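PDB 3P2Y: alanine dehydrogenase/pyridine nucleotide transhydrogenase, which probably takes part in proton-translocating hydride transfer between NAD(H) and NADP(H), as the alpha 1 subunit of a pyridine nucleotide transhydrogenase. Local coordinates for residues A39-P42 with K43-E46; N92-S96 with D97-Q101. All coordinates share one frame; numbering follows the deposited sequence. Where two conformers were deposited one is given.

How the contacts relate
Both contacts are local and belong to the N-terminal domain, which is built on a parallel sheet flanked by helices. The chain first forms strand 24-27 of that sheet. The loop after it ends in contact 1, where 39-42 turns into helix 42-50. Strands 54-57 and 78-79 follow, then strand 87-89. Contact 2 comes after that strand, where the loop 92-96 enters the short helix 96-99. The two therefore lie in series and neither encloses the other. Their nearest atoms are about 7 Å apart and do not touch. Contact 1 packs against helices 69-74 and 336-354; contact 2 faces helix 118-126.

Contact 1 (A39-P42 with K43-E46); sequences ALVP and KVVE
Val45 N donates to Val41 O at 3.0 Å, in a bond almost straight at hydrogen (175°), where the extended chain at Leu40 and Val41 turns into helix 42-50 with Val41 as the N-cap residue. Val44 N also reaches Val41 O, at 3.0 Å, but from above the carbonyl plane and with a more bent angle of 133°. The next bond of the helix runs from Glu46 N to Pro42 O, at 2.9 Å.

The side chains meet on the buried side of this turn. The Leu40 side chain crosses those of Val44 and Val45 at about a right angle. Its CB meets Val45 CG2 at 3.8 Å, and its CD2 meets Val44 CG1 at 4.0 Å. Val44 has CG1 anti to the backbone N (chi1 173°), which turns its CG2 to Val41. There Val44 CG2 touches Val41 CG2 at 3.8 Å. Val45 CG2 also lies 3.5 Å from Val41 O, so a methyl group covers one flank of the twice-bonded carbonyl.

Helix 336-354 packs on Leu40, Val41 and Val44, while Tyr72 of helix 69-74 touches Pro42 and Val45. Tyr72 OH also hydrogen-bonds to Leu40 O. Pro42 has no N-H, which suits the first turn of a helix, where an N-H would have no earlier carbonyl of the helix to bond to. The start of the helix is thus held by backbone bonds and apolar contacts, without a side-chain acceptor from Val41.

Contact 2 (N92-S96 with D97-Q101); sequences NPPTS and DEISQ
Thr95 and Glu98 form a capping box at the start of helix 96-99, in which each side chain accepts from the backbone N of the other. Glu98 N donates to Thr95 OG1 at 3.1 Å, with an angle of 159° at hydrogen. In return Thr95 N donates to Glu98 OE1 at 2.9 Å. This donor meets OE1 on its anti side, 31° out of the carboxylate plane. Thr95 OG1 sits between the backbone N and the carbonyl carbon (chi1 65°), a position from which it can face the first turn. The Glu98 chain runs extended beyond CG and crosses Thr95 at a slant.

Other polar partners hold the buried Glu98 carboxylate. A water lies 2.7 Å from Glu98 OE1 and bridges it to Pro93 O. Glu98 OE2 bonds to Ser31 OG, so both oxygens have partners. The Thr95 N-H and the nearby helix start would be expected to favour the charged form.

Backbone bonds continue the turn, from Ile99 N to Thr95 O and from Ser100 N to Ser96 O. In the conformer given, Ser96 OG bonds to Arg123 NH1 of helix 118-126.

The apolar contact is small. Ile99 packs on Leu120 and Leu124, which joins the turn to helix 118-126. Across the contact, Pro94 CG rests on Ile99 CG1 at 3.7 Å, and Pro94 CB lies 3.8 Å from the same Ile99 CG1.

Contact 1 (A39-P42 with K43-E46)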
# COMPACT_ATOMS: atom_id res chain seq x y z
N ALA A 39 24.38 -1.66 1.80
CA ALA A 39 24.85 -2.98 1.35
C ALA A 39 24.97 -4.01 2.47
O ALA A 39 24.78 -5.18 2.21
CB ALA A 39 26.19 -2.88 0.59
N LEU A 40 25.31 -3.57 3.69
CA LEU A 40 25.26 -4.47 4.84
C LEU A 40 24.37 -3.87 5.91
O LEU A 40 24.41 -2.66 6.14
CB LEU A 40 26.67 -4.70 5.43
CG LEU A 40 27.74 -5.31 4.52
CD1 LEU A 40 29.02 -5.48 5.35
CD2 LEU A 40 27.27 -6.68 3.93
N VAL A 41 23.57 -4.73 6.56
CA VAL A 41 22.76 -4.32 7.70
C VAL A 41 23.48 -4.73 8.98
O VAL A 41 24.33 -5.63 8.94
CB VAL A 41 21.34 -5.00 7.68
CG1 VAL A 41 20.54 -4.51 6.45
CG2 VAL A 41 21.44 -6.53 7.70
N PRO A 42 23.14 -4.11 10.11
CA PRO A 42 23.85 -4.40 11.36
C PRO A 42 23.94 -5.89 11.72
O PRO A 42 24.99 -6.34 12.17
CB PRO A 42 23.06 -3.60 12.41
CG PRO A 42 22.62 -2.36 11.60
CD PRO A 42 22.13 -3.05 10.31
N LYS A 43 22.87 -6.67 11.51
CA LYS A 43 22.91 -8.11 11.85
C LYS A 43 23.98 -8.87 11.08
O LYS A 43 24.57 -9.83 11.62
CB LYS A 43 21.55 -8.82 11.59
CG LYS A 43 20.44 -8.44 12.54
CD LYS A 43 19.13 -9.09 12.02
CE LYS A 43 17.92 -8.57 12.79
NZ LYS A 43 16.75 -9.45 12.54
N VAL A 44 24.25 -8.45 9.84
CA VAL A 44 25.24 -9.11 9.00
C VAL A 44 26.62 -8.61 9.37
O VAL A 44 27.58 -9.39 9.47
CB VAL A 44 24.91 -8.90 7.47
CG1 VAL A 44 26.04 -9.44 6.57
CG2 VAL A 44 23.57 -9.62 7.13
N VAL A 45 26.73 -7.31 9.61
CA VAL A 45 27.98 -6.75 10.15
C VAL A 45 28.42 -7.49 11.41
O VAL A 45 29.62 -7.80 11.59
CB VAL A 45 27.82 -5.23 10.41
CG1 VAL A 45 29.07 -4.66 11.14
CG2 VAL A 45 27.62 -4.48 9.08
N GLU A 46 27.47 -7.80 12.29
CA GLU A 46 27.78 -8.50 13.54
C GLU A 46 28.48 -9.85 13.25
O GLU A 46 29.50 -10.19 13.89
CB GLU A 46 26.51 -8.69 14.38
CG GLU A 46 26.73 -9.26 15.80
CD GLU A 46 25.51 -9.11 16.72
OE1 GLU A 46 24.50 -8.46 16.33
OE2 GLU A 46 25.56 -9.64 17.87

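Contact 2 (N92-S96 with D97-Q101)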
# COMPACT_ATOMS: atom_id res chain seq x y z
N ASN A 92 24.31 0.40 -5.43
CA ASN A 92 24.28 0.90 -6.82
C ASN A 92 25.67 1.12 -7.43
O ASN A 92 26.65 1.21 -6.69
CB ASN A 92 23.50 2.22 -6.88
CG ASN A 92 22.05 2.04 -6.49
OD1 ASN A 92 21.49 2.78 -5.66
ND2 ASN A 92 21.43 1.06 -7.10
N PRO A 93 25.75 1.17 -8.78
CA PRO A 93 27.07 1.40 -9.40
C PRO A 93 27.71 2.66 -8.83
O PRO A 93 27.00 3.65 -8.58
CB PRO A 93 26.72 1.60 -10.88
CG PRO A 93 25.50 0.69 -11.09
CD PRO A 93 24.70 0.84 -9.77
N PRO A 94 29.05 2.65 -8.67
CA PRO A 94 29.74 3.81 -8.16
C PRO A 94 29.78 4.94 -9.19
O PRO A 94 29.81 4.68 -10.41
CB PRO A 94 31.17 3.29 -7.91
CG PRO A 94 31.36 2.22 -8.96
CD PRO A 94 29.98 1.55 -9.02
N THR A 95 29.74 6.18 -8.70
CA THR A 95 29.94 7.35 -9.56
C THR A 95 31.43 7.52 -9.83
O THR A 95 32.28 6.89 -9.17
CB THR A 95 29.46 8.63 -8.87
OG1 THR A 95 30.28 8.86 -7.73
CG2 THR A 95 27.98 8.53 -8.41
N SER A 96 31.76 8.40 -10.77
CA SER A 96 33.15 8.71 -11.10
C SER A 96 33.92 9.17 -9.86
O SER A 96 35.06 8.73 -9.61
CB SER A 96 33.19 9.80 -12.20
OG SER A 96 34.52 10.08 -12.56
N ASP A 97 33.30 10.06 -9.08
CA ASP A 97 33.94 10.60 -7.88
C ASP A 97 34.14 9.51 -6.82
O ASP A 97 35.13 9.52 -6.08
CB ASP A 97 33.13 11.79 -7.31
CG ASP A 97 33.21 13.07 -8.18
OD1 ASP A 97 34.10 13.16 -9.05
OD2 ASP A 97 32.37 13.97 -7.99
N GLU A 98 33.19 8.58 -6.73
CA GLU A 98 33.35 7.46 -5.83
C GLU A 98 34.50 6.55 -6.28
O GLU A 98 35.30 6.11 -5.46
CB GLU A 98 32.04 6.65 -5.71
CG GLU A 98 30.97 7.50 -5.03
CD GLU A 98 29.57 6.90 -4.98
OE1 GLU A 98 29.21 6.10 -5.87
OE2 GLU A 98 28.83 7.29 -4.05
N ILE A 99 34.57 6.27 -7.57
CA ILE A 99 35.66 5.41 -8.08
C ILE A 99 37.04 6.01 -7.77
O ILE A 99 37.99 5.28 -7.44
CB ILE A 99 35.54 5.13 -9.58
CG1 ILE A 99 34.25 4.33 -9.84
CG2 ILE A 99 36.78 4.33 -10.08
CD1 ILE A 99 33.88 4.23 -11.36
N SER A 100 37.12 7.34 -7.87
CA SER A 100 38.35 8.08 -7.60
C SER A 100 38.87 7.89 -6.18
O SER A 100 40.06 8.17 -5.89
CB SER A 100 38.15 9.58 -7.90
OG SER A 100 37.54 10.27 -6.82
N GLN A 101 38.00 7.43 -5.27
CA GLN A 101 38.37 7.22 -3.86
C GLN A 101 38.76 5.78 -3.52
O GLN A 101 39.20 5.51 -2.39
CB GLN A 101 37.25 7.66 -2.92
CG GLN A 101 36.87 9.12 -3.07
CD GLN A 101 35.66 9.47 -2.23
OE1 GLN A 101 35.75 9.55 -1.01
NE2 GLN A 101 34.55 9.72 -2.89
O HOH W 1 26.80 5.01 -6.10